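Local coordinates for protein Sqt1 (Chaetomium thermophilum, PDB 4ZOY) that probably acts as a dedicated chaperone in ribosome biogenesis, capturing a nascent ribosomal protein while it is still being translated, at residues 271-276 with 329-334; 382-387 with 462-467; 111-116 with 135-140; 47-52 with 80-85; 181-186 with 218-223. All blocks are in the same frame, centred on the assembly; numbering follows the deposited sequence.

How the contacts relate
Eight four-stranded antiparallel sheets form the propeller of this chain, and the five contacts sample two kinds of joint in it. Contacts 3 and 4 each tie the third strand of a blade to its outermost strand or the loop beside it, whereas contacts 1, 2 and 5 bridge neighbouring blades. Contacts 3 and 4 lie in successive blades, with nearest atoms about 5 Å apart. Contact 5 touches contact 3 directly, where I182 CD1 packs on E138 OE2 at 4.0 Å. Contacts 1 and 4 fall on opposite sides of the chain's centre, their centres about 34 Å apart, as do contacts 2 and 3, at about 33 Å.

Contact 1. Residues 271-276 with 329-334; sequences GQIKIV and DNIESL
The backbones of G271 and D329 approach to 4.6 Å between their CA atoms, and the two segments meet at this end. G271 CA directs a C-H toward D329 O, 3.2 Å away, while G271 N, although close to the same oxygen, is too poorly angled to bond to it. G271 has a positive phi of 82°, and with these backbone angles a beta carbon would collide with the carbonyl oxygen of the residue before, which by itself requires glycine. The remainder is van der Waals packing. I331 reaches over the peptide that follows G271: its CG1 rests 3.7 Å from G271 C and equally near Q272 O, while its CD1 lies 3.8 Å from G271 CA. That same CG1 meets I273 CG1 at 3.9 Å, and the two isoleucine side chains cross at about a right angle. In I273, CG1 is anti to the carbonyl carbon (chi1 -60°), and beyond it CD1 packs against L334 CD2 at 4.2 Å. The contact is a seam between two blades of the propeller, joining the third strand of one, 273-277, to the innermost strand of the next, 331-336. I273 and L334 share A345 of strand 342-347 as a neighbour, L334 also touches S254 and A256 of strand 252-257, and I331 O accepts a hydrogen bond from S254 OG.

Contact 2. Residues 382-387 with 462-467; sequences VKSPPN and QGETGE
Two charged side chains and one backbone bond carry the polar part of the contact between K383, S384 and E464. K383 NZ forms a salt bridge with E464 OE2 at 2.9 Å, coming from above the carboxylate plane, 42° out of it; the lysine chain is bent at chi3, and its CE also lies against both carboxylate oxygens. S384 N donates to E464 O at 2.8 Å, nearly along the C=O axis. A water lies between the loops, accepting from K383 N and placed to donate to G463 O, 2.7 Å away. A weaker C-H contact joins T465 CA to S384 O at 3.3 Å.

Van der Waals packing surrounds these bonds. V382 is forked: CG1, anti to the backbone N (chi1 -180°), presses on T465 O at 3.3 Å, while CG2 faces Q462 OE1 at 3.5 Å, an oxygen that accepts a hydrogen bond from T396. An alanine at V382 would probably open a gap between the loops, leaving T465 O and the Q462 amide without the methyls that pack on them. Further along, P386 CG sits 3.3 Å from E467 OE2, which is hydrogen-bonded to S485.

Both segments leave the innermost strands of adjacent blades of the WD40 propeller: 382-387 begins the loop from strand 376-381 to 394-399, and 462-467 forms the loop from 457-461 to 468-473. R406 reaches in from strand 404-408 to bond G466 O.

Contact 3. Residues 111-116 with 135-140; sequences DGRMRV and ESQETE
E135 bridges two arginines across the hairpin of strands 114-120 and 129-136, the third and outermost strands of a WD40 propeller blade. Its CG stands anti to the backbone N (chi1 173°), and the extended chain parts its oxygens between partners: OE1 takes R113 NH1 at 3.0 Å through its syn lone pair, and OE2 takes R115 NH1 at 2.7 Å. Both oxygens lie at guanidinium edges. R113 also meets D111 through NE, weakly, so the four charges form one network. D111 holds T89 N and H88 ND1, a link consistent with the Asp-His pair of WD40 repeats, and its OD1 accepts from R113 N, closing an Asx turn. S136 follows with the paired backbone bonds of an antiparallel bridge: M114 N gives to S136 O at 2.7 Å, S136 N to M114 O at 2.9 Å. M114 CE rests on S136 CB. Q137 stretches back across the loop, where its NE2 donates to D111 O at 2.8 Å, with the acceptor tilted 32° from the amide plane. Beyond, T139 O meets G112 CA, on the side where a beta carbon would clash, and a water donates to G112 O at 2.6 Å while accepting from T139 N.

Contact 4. Residues 47-52 with 80-85; sequences GYVLDI and NPIFEI
V49 wedges between I82 and F83 where strand 47-51 pairs antiparallel with 83-85, at the outer edge of a WD40 propeller blade. A classic beta bulge, with I82 and F83 both facing V49, interrupts the pairing, and V49 binds across it twice: its N gives to F83 O, and its O accepts from I82 N at 2.8 Å. V49 is the bump held between the two bulge side chains. Its CG1 meets I82 CG1 at 3.8 Å, and its CG2 reaches F83 CB and the edge of the phenylalanine ring.

Y48 points to the other face, where its ring lies in the shallow groove made by P81 and E84, side by side with both. CD1 rests 3.5 Å from P81 CG and CE1 3.6 Å from E84 CG, while F11 and H14 meet the ring edge-to-face. An alanine at Y48 would probably leave P81 CG and E84 CG without the ring that packs on them and open a gap beside F11 and H14. L50 CD2 lies alongside the same proline, nearest P81 CA.

At the other end of the pair, the missing side chain of G47 is the hollow that I85 occupies: a beta carbon on G47 would fall only 2.8 Å from I85 CD1. Where the strands part, a water accepts from D51 N at 2.8 Å and donates to N80 O at 2.7 Å.

Contact 5. Residues 181-186 with 218-223; sequences QIVQSY and DVFGVA
Q184 makes the direct hydrogen bond of this contact, NE2 to V219 O at 2.8 Å and nearly straight, with an angle of 171° at the hydrogen. The acceptor lies in the plane of the amide, whereas the donor stands above the plane of the V219 carbonyl, 39° out of it. A bend at chi2 (-78°) swings CD toward V219, within bonding range of whose carbonyl NE2 lies.

Two waters lie between the segments, both beside D218 O. One accepts weakly from Q184 NE2 and donates to that oxygen; the other lies at the edge of the Y186 ring, 2.7 Å from Y186 OH, and 3.0 Å from D218 O, to which it can donate. The same carbonyl closes the type I turn D218 to G221 by accepting from G221 N.

Apolar contact is light. V183 CG1 touches V219 CG1 and F220 CE1, each at 4.2 Å, the valines crossing at about a right angle. V219 CG1 also sits over the centre of its neighbour's ring, 3.6 Å above the plane of F220. Y186 OH approaches V219 CA to 3.6 Å, and the Y186 ring stacks on Y217.

The contact joins the outermost strand of one propeller blade, 180-186, to the turn that follows the third strand, 214-218, of the next. Its chemistry is that of neutral groups meeting backbone carbonyls: the D218 carboxylate is engaged with A223 N and A224 N of the short helix that follows the turn. Because V219 O can only accept, the bond fixes which end of the Q184 amide faces the turn, and the waters extend the link to D218 O.

Contact 1. Residues 271-276 with 329-334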
# COMPACT_ATOMS: atom_id res chain seq x y z
N GLY A 271 -4.79 -17.12 7.15
CA GLY A 271 -6.02 -16.39 6.87
C GLY A 271 -6.52 -15.55 8.04
O GLY A 271 -7.64 -15.05 8.00
N GLN A 272 -5.69 -15.41 9.08
CA GLN A 272 -6.18 -14.76 10.29
C GLN A 272 -6.17 -13.24 10.19
O GLN A 272 -5.25 -12.65 9.61
CB GLN A 272 -5.36 -15.18 11.50
CG GLN A 272 -5.55 -16.64 11.88
CD GLN A 272 -5.07 -16.94 13.28
OE1 GLN A 272 -5.70 -16.54 14.26
NE2 GLN A 272 -3.94 -17.62 13.38
N ILE A 273 -7.22 -12.65 10.74
CA ILE A 273 -7.35 -11.21 10.85
C ILE A 273 -7.72 -10.88 12.29
O ILE A 273 -8.56 -11.56 12.88
CB ILE A 273 -8.43 -10.65 9.91
CG1 ILE A 273 -8.10 -10.98 8.45
CG2 ILE A 273 -8.58 -9.14 10.10
CD1 ILE A 273 -9.25 -10.81 7.52
N LYS A 274 -7.09 -9.87 12.86
CA LYS A 274 -7.46 -9.38 14.19
C LYS A 274 -7.87 -7.92 14.10
O LYS A 274 -7.21 -7.13 13.42
CB LYS A 274 -6.31 -9.53 15.19
CG LYS A 274 -5.77 -10.94 15.36
CD LYS A 274 -6.72 -11.77 16.20
CE LYS A 274 -6.25 -13.21 16.32
NZ LYS A 274 -7.14 -13.97 17.26
N ILE A 275 -8.96 -7.56 14.79
CA ILE A 275 -9.43 -6.18 14.87
C ILE A 275 -9.13 -5.65 16.28
O ILE A 275 -9.57 -6.25 17.26
CB ILE A 275 -10.95 -6.06 14.60
CG1 ILE A 275 -11.31 -6.79 13.30
CG2 ILE A 275 -11.37 -4.59 14.54
CD1 ILE A 275 -10.58 -6.28 12.05
N VAL A 276 -8.39 -4.55 16.36
CA VAL A 276 -7.94 -4.01 17.64
C VAL A 276 -8.37 -2.56 17.78
O VAL A 276 -8.29 -1.78 16.82
CB VAL A 276 -6.40 -4.10 17.78
CG1 VAL A 276 -5.93 -3.49 19.09
CG2 VAL A 276 -5.95 -5.55 17.68
N ASP A 329 -4.95 -18.87 3.86
CA ASP A 329 -3.53 -18.59 3.75
C ASP A 329 -3.32 -17.10 4.02
O ASP A 329 -4.29 -16.36 4.21
CB ASP A 329 -3.01 -19.00 2.36
CG ASP A 329 -1.52 -19.34 2.34
OD1 ASP A 329 -0.76 -18.92 3.23
OD2 ASP A 329 -1.11 -20.04 1.39
N ASN A 330 -2.05 -16.68 4.03
CA ASN A 330 -1.65 -15.33 4.41
C ASN A 330 -2.58 -14.23 3.91
O ASN A 330 -2.94 -14.18 2.72
CB ASN A 330 -0.24 -15.04 3.88
CG ASN A 330 0.83 -15.90 4.52
OD1 ASN A 330 0.55 -16.77 5.35
ND2 ASN A 330 2.09 -15.66 4.14
N ILE A 331 -2.97 -13.35 4.82
CA ILE A 331 -3.68 -12.14 4.42
C ILE A 331 -2.64 -11.11 4.01
O ILE A 331 -1.96 -10.53 4.86
CB ILE A 331 -4.57 -11.60 5.53
CG1 ILE A 331 -5.60 -12.67 5.97
CG2 ILE A 331 -5.25 -10.30 5.07
CD1 ILE A 331 -6.43 -13.26 4.83
N GLU A 332 -2.51 -10.89 2.71
CA GLU A 332 -1.44 -10.04 2.21
C GLU A 332 -1.89 -8.61 1.99
O GLU A 332 -1.05 -7.72 1.82
CB GLU A 332 -0.88 -10.61 0.91
CG GLU A 332 -0.06 -11.89 1.10
CD GLU A 332 1.25 -11.67 1.84
OE1 GLU A 332 1.63 -10.49 2.06
OE2 GLU A 332 1.92 -12.67 2.20
N SER A 333 -3.21 -8.37 2.02
CA SER A 333 -3.71 -7.03 1.78
C SER A 333 -5.04 -6.82 2.48
O SER A 333 -5.92 -7.68 2.41
CB SER A 333 -3.83 -6.79 0.26
OG SER A 333 -4.30 -5.47 0.02
N LEU A 334 -5.17 -5.68 3.17
CA LEU A 334 -6.35 -5.30 3.93
C LEU A 334 -6.74 -3.89 3.56
O LEU A 334 -5.87 -3.02 3.47
CB LEU A 334 -6.08 -5.34 5.45
CG LEU A 334 -6.05 -6.69 6.15
CD1 LEU A 334 -5.42 -6.53 7.54
CD2 LEU A 334 -7.46 -7.21 6.25

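Contact 2. Residues 382-387 with 462-467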
# COMPACT_ATOMS: atom_id res chain seq x y z
N VAL A 382 -11.77 2.18 -4.70
CA VAL A 382 -11.83 3.40 -5.50
C VAL A 382 -12.37 4.53 -4.63
O VAL A 382 -13.44 4.42 -4.04
CB VAL A 382 -12.72 3.22 -6.74
CG1 VAL A 382 -12.76 4.51 -7.56
CG2 VAL A 382 -12.23 2.05 -7.59
N LYS A 383 -11.61 5.62 -4.57
CA LYS A 383 -11.96 6.72 -3.65
C LYS A 383 -13.16 7.52 -4.12
O LYS A 383 -14.05 7.85 -3.33
CB LYS A 383 -10.75 7.64 -3.47
CG LYS A 383 -9.60 6.94 -2.76
CD LYS A 383 -8.62 7.93 -2.13
CE LYS A 383 -7.49 8.27 -3.07
NZ LYS A 383 -6.46 9.11 -2.38
N SER A 384 -13.20 7.83 -5.41
CA SER A 384 -14.26 8.67 -5.95
C SER A 384 -14.73 8.13 -7.28
O SER A 384 -14.40 8.70 -8.32
CB SER A 384 -13.77 10.10 -6.11
OG SER A 384 -13.32 10.64 -4.88
N PRO A 385 -15.50 7.04 -7.27
CA PRO A 385 -15.93 6.46 -8.55
C PRO A 385 -16.79 7.44 -9.34
O PRO A 385 -17.49 8.27 -8.74
CB PRO A 385 -16.73 5.23 -8.14
CG PRO A 385 -17.08 5.43 -6.72
CD PRO A 385 -16.02 6.29 -6.12
N PRO A 386 -16.73 7.36 -10.67
CA PRO A 386 -17.53 8.24 -11.54
C PRO A 386 -19.00 8.17 -11.18
O PRO A 386 -19.67 9.21 -11.18
CB PRO A 386 -17.27 7.68 -12.93
CG PRO A 386 -15.84 7.17 -12.84
CD PRO A 386 -15.73 6.58 -11.44
N ASN A 387 -19.50 6.99 -10.85
CA ASN A 387 -20.87 6.89 -10.35
C ASN A 387 -20.85 7.10 -8.85
O ASN A 387 -20.47 6.20 -8.09
CB ASN A 387 -21.47 5.54 -10.75
CG ASN A 387 -21.69 5.43 -12.26
OD1 ASN A 387 -21.97 6.42 -12.95
ND2 ASN A 387 -21.57 4.21 -12.78
N GLN A 462 -4.38 3.78 -9.07
CA GLN A 462 -5.60 3.99 -9.84
C GLN A 462 -6.16 5.40 -9.68
O GLN A 462 -7.31 5.64 -10.05
CB GLN A 462 -6.67 2.96 -9.45
CG GLN A 462 -7.10 3.02 -7.98
CD GLN A 462 -8.12 1.96 -7.63
OE1 GLN A 462 -8.86 1.47 -8.49
NE2 GLN A 462 -8.18 1.60 -6.35
N GLY A 463 -5.37 6.31 -9.14
CA GLY A 463 -5.80 7.69 -9.02
C GLY A 463 -6.98 7.85 -8.08
O GLY A 463 -7.29 6.96 -7.32
N GLU A 464 -7.64 9.00 -8.15
CA GLU A 464 -8.80 9.24 -7.30
C GLU A 464 -10.06 8.55 -7.81
O GLU A 464 -10.88 8.08 -7.02
CB GLU A 464 -9.06 10.74 -7.18
CG GLU A 464 -8.03 11.48 -6.34
CD GLU A 464 -8.18 11.18 -4.87
OE1 GLU A 464 -9.30 10.85 -4.44
OE2 GLU A 464 -7.16 11.27 -4.14
N THR A 465 -10.20 8.46 -9.13
CA THR A 465 -11.45 7.99 -9.71
C THR A 465 -11.45 6.55 -10.15
O THR A 465 -12.49 6.01 -10.51
CB THR A 465 -11.85 8.82 -10.93
OG1 THR A 465 -10.86 8.64 -11.96
CG2 THR A 465 -11.97 10.31 -10.57
N GLY A 466 -10.28 5.92 -10.17
CA GLY A 466 -10.18 4.55 -10.65
C GLY A 466 -10.25 4.37 -12.16
O GLY A 466 -10.26 3.25 -12.65
N GLU A 467 -10.28 5.48 -12.90
CA GLU A 467 -10.51 5.39 -14.34
C GLU A 467 -9.27 5.01 -15.12
O GLU A 467 -9.38 4.45 -16.21
CB GLU A 467 -11.06 6.72 -14.85
CG GLU A 467 -12.55 6.91 -14.55
CD GLU A 467 -13.42 5.88 -15.27
OE1 GLU A 467 -13.43 5.87 -16.52
OE2 GLU A 467 -14.08 5.07 -14.59
O HOH W 1 -9.10 5.43 -5.97

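Contact 3. Residues 111-116 with 135-140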
# COMPACT_ATOMS: atom_id res chain seq x y z
N ASP A 111 18.71 -2.28 -0.67
CA ASP A 111 20.02 -1.87 -0.20
C ASP A 111 19.91 -0.98 1.04
O ASP A 111 20.92 -0.55 1.60
CB ASP A 111 20.80 -1.14 -1.30
CG ASP A 111 20.01 0.01 -1.94
OD1 ASP A 111 18.91 0.37 -1.47
OD2 ASP A 111 20.51 0.59 -2.93
N GLY A 112 18.68 -0.70 1.46
CA GLY A 112 18.46 0.14 2.63
C GLY A 112 18.55 1.62 2.34
O GLY A 112 18.34 2.46 3.23
N ARG A 113 18.87 1.98 1.10
CA ARG A 113 18.98 3.38 0.73
C ARG A 113 17.61 4.02 0.57
O ARG A 113 16.73 3.47 -0.10
CB ARG A 113 19.77 3.55 -0.56
CG ARG A 113 21.20 3.07 -0.49
CD ARG A 113 21.89 3.27 -1.83
NE ARG A 113 22.94 2.27 -2.04
CZ ARG A 113 24.21 2.43 -1.69
NH1 ARG A 113 24.59 3.56 -1.11
NH2 ARG A 113 25.09 1.48 -1.92
N MET A 114 17.45 5.19 1.18
CA MET A 114 16.30 6.04 0.94
C MET A 114 16.78 7.27 0.18
O MET A 114 17.52 8.09 0.72
CB MET A 114 15.62 6.44 2.25
CG MET A 114 14.39 7.29 2.04
SD MET A 114 13.56 7.85 3.56
CE MET A 114 14.75 9.07 4.16
N ARG A 115 16.38 7.39 -1.08
CA ARG A 115 16.81 8.53 -1.90
C ARG A 115 15.68 9.52 -2.05
O ARG A 115 14.56 9.15 -2.42
CB ARG A 115 17.32 8.05 -3.26
CG ARG A 115 18.57 7.21 -3.13
CD ARG A 115 19.10 6.70 -4.46
NE ARG A 115 19.43 7.77 -5.40
CZ ARG A 115 20.60 8.40 -5.43
NH1 ARG A 115 21.55 8.09 -4.56
NH2 ARG A 115 20.82 9.35 -6.33
N VAL A 116 15.99 10.78 -1.76
CA VAL A 116 15.00 11.84 -1.76
C VAL A 116 15.20 12.81 -2.93
O VAL A 116 16.28 13.40 -3.09
CB VAL A 116 15.05 12.63 -0.43
CG1 VAL A 116 14.07 13.79 -0.47
CG2 VAL A 116 14.78 11.71 0.75
N GLU A 135 20.42 11.23 0.43
CA GLU A 135 20.27 9.80 0.65
C GLU A 135 20.47 9.48 2.13
O GLU A 135 21.38 10.02 2.77
CB GLU A 135 21.25 9.02 -0.22
CG GLU A 135 21.29 7.52 0.06
CD GLU A 135 22.14 6.76 -0.94
OE1 GLU A 135 23.01 5.99 -0.50
OE2 GLU A 135 21.92 6.93 -2.16
N SER A 136 19.60 8.63 2.66
CA SER A 136 19.68 8.15 4.03
C SER A 136 19.77 6.62 4.01
O SER A 136 19.08 5.97 3.21
CB SER A 136 18.47 8.62 4.83
OG SER A 136 18.32 7.91 6.05
N GLN A 137 20.61 6.03 4.85
CA GLN A 137 20.74 4.58 4.89
C GLN A 137 20.89 4.07 6.32
O GLN A 137 21.95 3.58 6.72
CB GLN A 137 21.93 4.12 4.03
CG GLN A 137 21.97 2.62 3.76
CD GLN A 137 23.15 2.21 2.89
OE1 GLN A 137 24.02 3.03 2.59
NE2 GLN A 137 23.17 0.95 2.47
N GLU A 138 19.82 4.17 7.09
CA GLU A 138 19.83 3.77 8.50
C GLU A 138 19.57 2.28 8.71
O GLU A 138 19.81 1.76 9.79
CB GLU A 138 18.79 4.57 9.29
CG GLU A 138 18.95 6.09 9.23
CD GLU A 138 20.11 6.62 10.07
OE1 GLU A 138 20.72 5.83 10.82
OE2 GLU A 138 20.39 7.83 9.98
N THR A 139 19.06 1.61 7.68
CA THR A 139 18.77 0.17 7.77
C THR A 139 19.37 -0.55 6.57
O THR A 139 19.85 0.08 5.64
CB THR A 139 17.26 -0.12 7.82
OG1 THR A 139 16.69 0.06 6.51
CG2 THR A 139 16.56 0.81 8.81
N GLU A 140 19.32 -1.88 6.59
CA GLU A 140 19.88 -2.69 5.50
C GLU A 140 18.87 -2.98 4.39
O GLU A 140 19.25 -3.19 3.24
CB GLU A 140 20.43 -4.01 6.04
CG GLU A 140 21.59 -3.82 7.02
CD GLU A 140 22.20 -5.13 7.49
OE1 GLU A 140 21.52 -6.18 7.40
OE2 GLU A 140 23.36 -5.11 7.95
O HOH W 2 17.34 2.60 5.65

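Contact 4. Residues 47-52 with 80-85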
# COMPACT_ATOMS: atom_id res chain seq x y z
N GLY A 47 14.65 2.85 -11.18
CA GLY A 47 13.33 3.43 -11.18
C GLY A 47 13.14 4.37 -12.34
O GLY A 47 14.11 4.83 -12.95
N TYR A 48 11.88 4.66 -12.65
CA TYR A 48 11.53 5.58 -13.71
C TYR A 48 10.36 6.45 -13.28
O TYR A 48 9.54 6.03 -12.47
CB TYR A 48 11.18 4.84 -14.99
CG TYR A 48 12.33 4.11 -15.63
CD1 TYR A 48 13.22 4.79 -16.46
CD2 TYR A 48 12.52 2.75 -15.42
CE1 TYR A 48 14.28 4.12 -17.06
CE2 TYR A 48 13.58 2.07 -16.02
CZ TYR A 48 14.45 2.77 -16.83
OH TYR A 48 15.50 2.11 -17.43
N VAL A 49 10.28 7.65 -13.83
CA VAL A 49 9.07 8.43 -13.71
C VAL A 49 8.42 8.51 -15.08
O VAL A 49 9.10 8.79 -16.08
CB VAL A 49 9.32 9.85 -13.16
CG1 VAL A 49 7.99 10.59 -13.02
CG2 VAL A 49 10.04 9.77 -11.83
N LEU A 50 7.12 8.25 -15.13
CA LEU A 50 6.38 8.23 -16.38
C LEU A 50 5.31 9.30 -16.38
O LEU A 50 4.83 9.71 -15.32
CB LEU A 50 5.73 6.87 -16.59
CG LEU A 50 6.63 5.65 -16.43
CD1 LEU A 50 5.82 4.38 -16.43
CD2 LEU A 50 7.66 5.60 -17.54
N ASP A 51 4.95 9.76 -17.58
CA ASP A 51 3.82 10.65 -17.79
C ASP A 51 2.78 9.90 -18.61
O ASP A 51 2.92 9.76 -19.83
CB ASP A 51 4.25 11.94 -18.49
CG ASP A 51 3.13 12.97 -18.56
OD1 ASP A 51 1.95 12.60 -18.40
OD2 ASP A 51 3.44 14.16 -18.78
N ILE A 52 1.73 9.44 -17.94
CA ILE A 52 0.75 8.53 -18.53
C ILE A 52 -0.25 9.29 -19.43
O ILE A 52 -1.00 8.69 -20.20
CB ILE A 52 0.04 7.73 -17.38
CG1 ILE A 52 0.79 6.42 -17.09
CG2 ILE A 52 -1.41 7.37 -17.69
CD1 ILE A 52 2.20 6.60 -16.65
N ASN A 80 7.59 6.74 -22.81
CA ASN A 80 8.97 7.16 -22.60
C ASN A 80 9.13 7.89 -21.27
O ASN A 80 8.40 8.83 -20.99
CB ASN A 80 9.45 8.04 -23.76
CG ASN A 80 9.36 7.33 -25.10
OD1 ASN A 80 10.08 6.37 -25.35
ND2 ASN A 80 8.47 7.81 -25.96
N PRO A 81 10.10 7.45 -20.46
CA PRO A 81 10.26 8.06 -19.13
C PRO A 81 10.65 9.53 -19.18
O PRO A 81 11.33 9.97 -20.11
CB PRO A 81 11.38 7.24 -18.49
CG PRO A 81 11.45 5.98 -19.27
CD PRO A 81 11.04 6.35 -20.67
N ILE A 82 10.21 10.28 -18.18
CA ILE A 82 10.63 11.68 -18.07
C ILE A 82 11.73 11.85 -17.03
O ILE A 82 12.31 12.93 -16.90
CB ILE A 82 9.44 12.59 -17.72
CG1 ILE A 82 8.93 12.29 -16.31
CG2 ILE A 82 8.33 12.44 -18.75
CD1 ILE A 82 7.75 13.13 -15.93
N PHE A 83 12.03 10.78 -16.30
CA PHE A 83 13.11 10.81 -15.31
C PHE A 83 13.57 9.40 -15.00
O PHE A 83 12.78 8.46 -15.09
CB PHE A 83 12.67 11.51 -14.02
CG PHE A 83 13.79 11.78 -13.06
CD1 PHE A 83 14.78 12.70 -13.37
CD2 PHE A 83 13.85 11.12 -11.84
CE1 PHE A 83 15.81 12.96 -12.48
CE2 PHE A 83 14.88 11.37 -10.94
CZ PHE A 83 15.87 12.29 -11.27
N GLU A 84 14.84 9.26 -14.65
CA GLU A 84 15.40 7.97 -14.27
C GLU A 84 15.92 8.02 -12.84
O GLU A 84 16.60 8.98 -12.46
CB GLU A 84 16.52 7.55 -15.22
CG GLU A 84 16.04 7.28 -16.64
CD GLU A 84 17.11 6.65 -17.51
OE1 GLU A 84 18.02 5.99 -16.96
OE2 GLU A 84 17.03 6.80 -18.74
N ILE A 85 15.59 7.00 -12.06
CA ILE A 85 16.04 6.93 -10.69
C ILE A 85 17.22 5.97 -10.58
O ILE A 85 17.06 4.76 -10.64
CB ILE A 85 14.91 6.46 -9.74
CG1 ILE A 85 13.71 7.40 -9.86
CG2 ILE A 85 15.42 6.39 -8.30
CD1 ILE A 85 12.46 6.85 -9.16
O HOH W 3 5.88 8.58 -19.95

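Contact 5. Residues 181-186 with 218-223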
# COMPACT_ATOMS: atom_id res chain seq x y z
N GLN A 181 15.13 15.38 8.39
CA GLN A 181 14.81 15.19 9.83
C GLN A 181 14.36 13.79 10.18
O GLN A 181 13.46 13.24 9.55
CB GLN A 181 13.68 16.13 10.26
CG GLN A 181 14.11 17.46 10.57
CD GLN A 181 12.95 18.43 10.41
OE1 GLN A 181 12.25 18.46 9.31
NE2 GLN A 181 12.72 19.23 11.47
N ILE A 182 14.91 13.29 11.27
CA ILE A 182 14.38 12.09 11.87
C ILE A 182 13.37 12.44 12.97
O ILE A 182 13.73 12.98 14.02
CB ILE A 182 15.49 11.26 12.45
CG1 ILE A 182 16.54 10.97 11.38
CG2 ILE A 182 14.94 10.00 13.06
CD1 ILE A 182 17.63 10.07 11.87
N VAL A 183 12.09 12.13 12.74
CA VAL A 183 11.05 12.37 13.74
C VAL A 183 11.02 11.26 14.79
O VAL A 183 10.93 11.53 16.00
CB VAL A 183 9.68 12.47 13.07
CG1 VAL A 183 8.58 12.73 14.11
CG2 VAL A 183 9.70 13.56 12.01
N GLN A 184 11.09 10.01 14.33
CA GLN A 184 11.12 8.84 15.20
C GLN A 184 11.96 7.73 14.61
O GLN A 184 12.05 7.60 13.39
CB GLN A 184 9.71 8.29 15.45
CG GLN A 184 8.72 9.24 16.04
CD GLN A 184 8.89 9.45 17.53
OE1 GLN A 184 9.76 8.86 18.16
NE2 GLN A 184 8.04 10.30 18.10
N SER A 185 12.55 6.92 15.48
CA SER A 185 13.15 5.66 15.09
C SER A 185 12.79 4.64 16.16
O SER A 185 13.23 4.75 17.31
CB SER A 185 14.67 5.77 14.91
OG SER A 185 15.30 6.09 16.14
N TYR A 186 11.97 3.67 15.78
CA TYR A 186 11.45 2.67 16.71
C TYR A 186 12.06 1.31 16.47
O TYR A 186 12.26 0.91 15.32
CB TYR A 186 9.94 2.54 16.58
CG TYR A 186 9.14 3.79 16.82
CD1 TYR A 186 8.99 4.31 18.10
CD2 TYR A 186 8.47 4.42 15.77
CE1 TYR A 186 8.23 5.44 18.33
CE2 TYR A 186 7.71 5.54 15.99
CZ TYR A 186 7.59 6.05 17.27
OH TYR A 186 6.81 7.16 17.47
N ASP A 218 2.78 6.59 18.76
CA ASP A 218 2.37 7.97 19.00
C ASP A 218 3.38 8.93 18.37
O ASP A 218 4.22 9.52 19.07
CB ASP A 218 2.27 8.23 20.51
CG ASP A 218 1.83 9.64 20.85
OD1 ASP A 218 1.03 10.23 20.10
OD2 ASP A 218 2.29 10.15 21.90
N VAL A 219 3.31 9.08 17.05
CA VAL A 219 4.43 9.64 16.30
C VAL A 219 4.75 11.10 16.68
O VAL A 219 5.92 11.49 16.72
CB VAL A 219 4.16 9.55 14.78
CG1 VAL A 219 5.20 10.32 13.99
CG2 VAL A 219 4.16 8.07 14.37
N PHE A 220 3.71 11.88 16.96
CA PHE A 220 3.90 13.30 17.23
C PHE A 220 3.64 13.70 18.67
O PHE A 220 3.54 14.88 18.98
CB PHE A 220 3.03 14.12 16.28
CG PHE A 220 3.34 13.87 14.83
CD1 PHE A 220 4.48 14.39 14.24
CD2 PHE A 220 2.51 13.07 14.06
CE1 PHE A 220 4.78 14.14 12.90
CE2 PHE A 220 2.80 12.82 12.72
CZ PHE A 220 3.93 13.34 12.14
N GLY A 221 3.54 12.70 19.56
CA GLY A 221 3.51 12.96 20.99
C GLY A 221 2.16 13.35 21.55
O GLY A 221 2.03 13.67 22.75
N VAL A 222 1.13 13.35 20.71
CA VAL A 222 -0.19 13.79 21.15
C VAL A 222 -0.78 12.83 22.17
O VAL A 222 -1.32 13.25 23.20
CB VAL A 222 -1.15 13.95 19.96
CG1 VAL A 222 -2.56 14.26 20.44
CG2 VAL A 222 -0.64 15.06 19.04
N ALA A 223 -0.69 11.53 21.91
CA ALA A 223 -1.25 10.58 22.86
C ALA A 223 -0.53 10.64 24.20
O ALA A 223 -1.16 10.53 25.24
CB ALA A 223 -1.22 9.18 22.29
O HOH W 4 6.56 10.90 20.70
O HOH W 5 6.32 7.58 20.13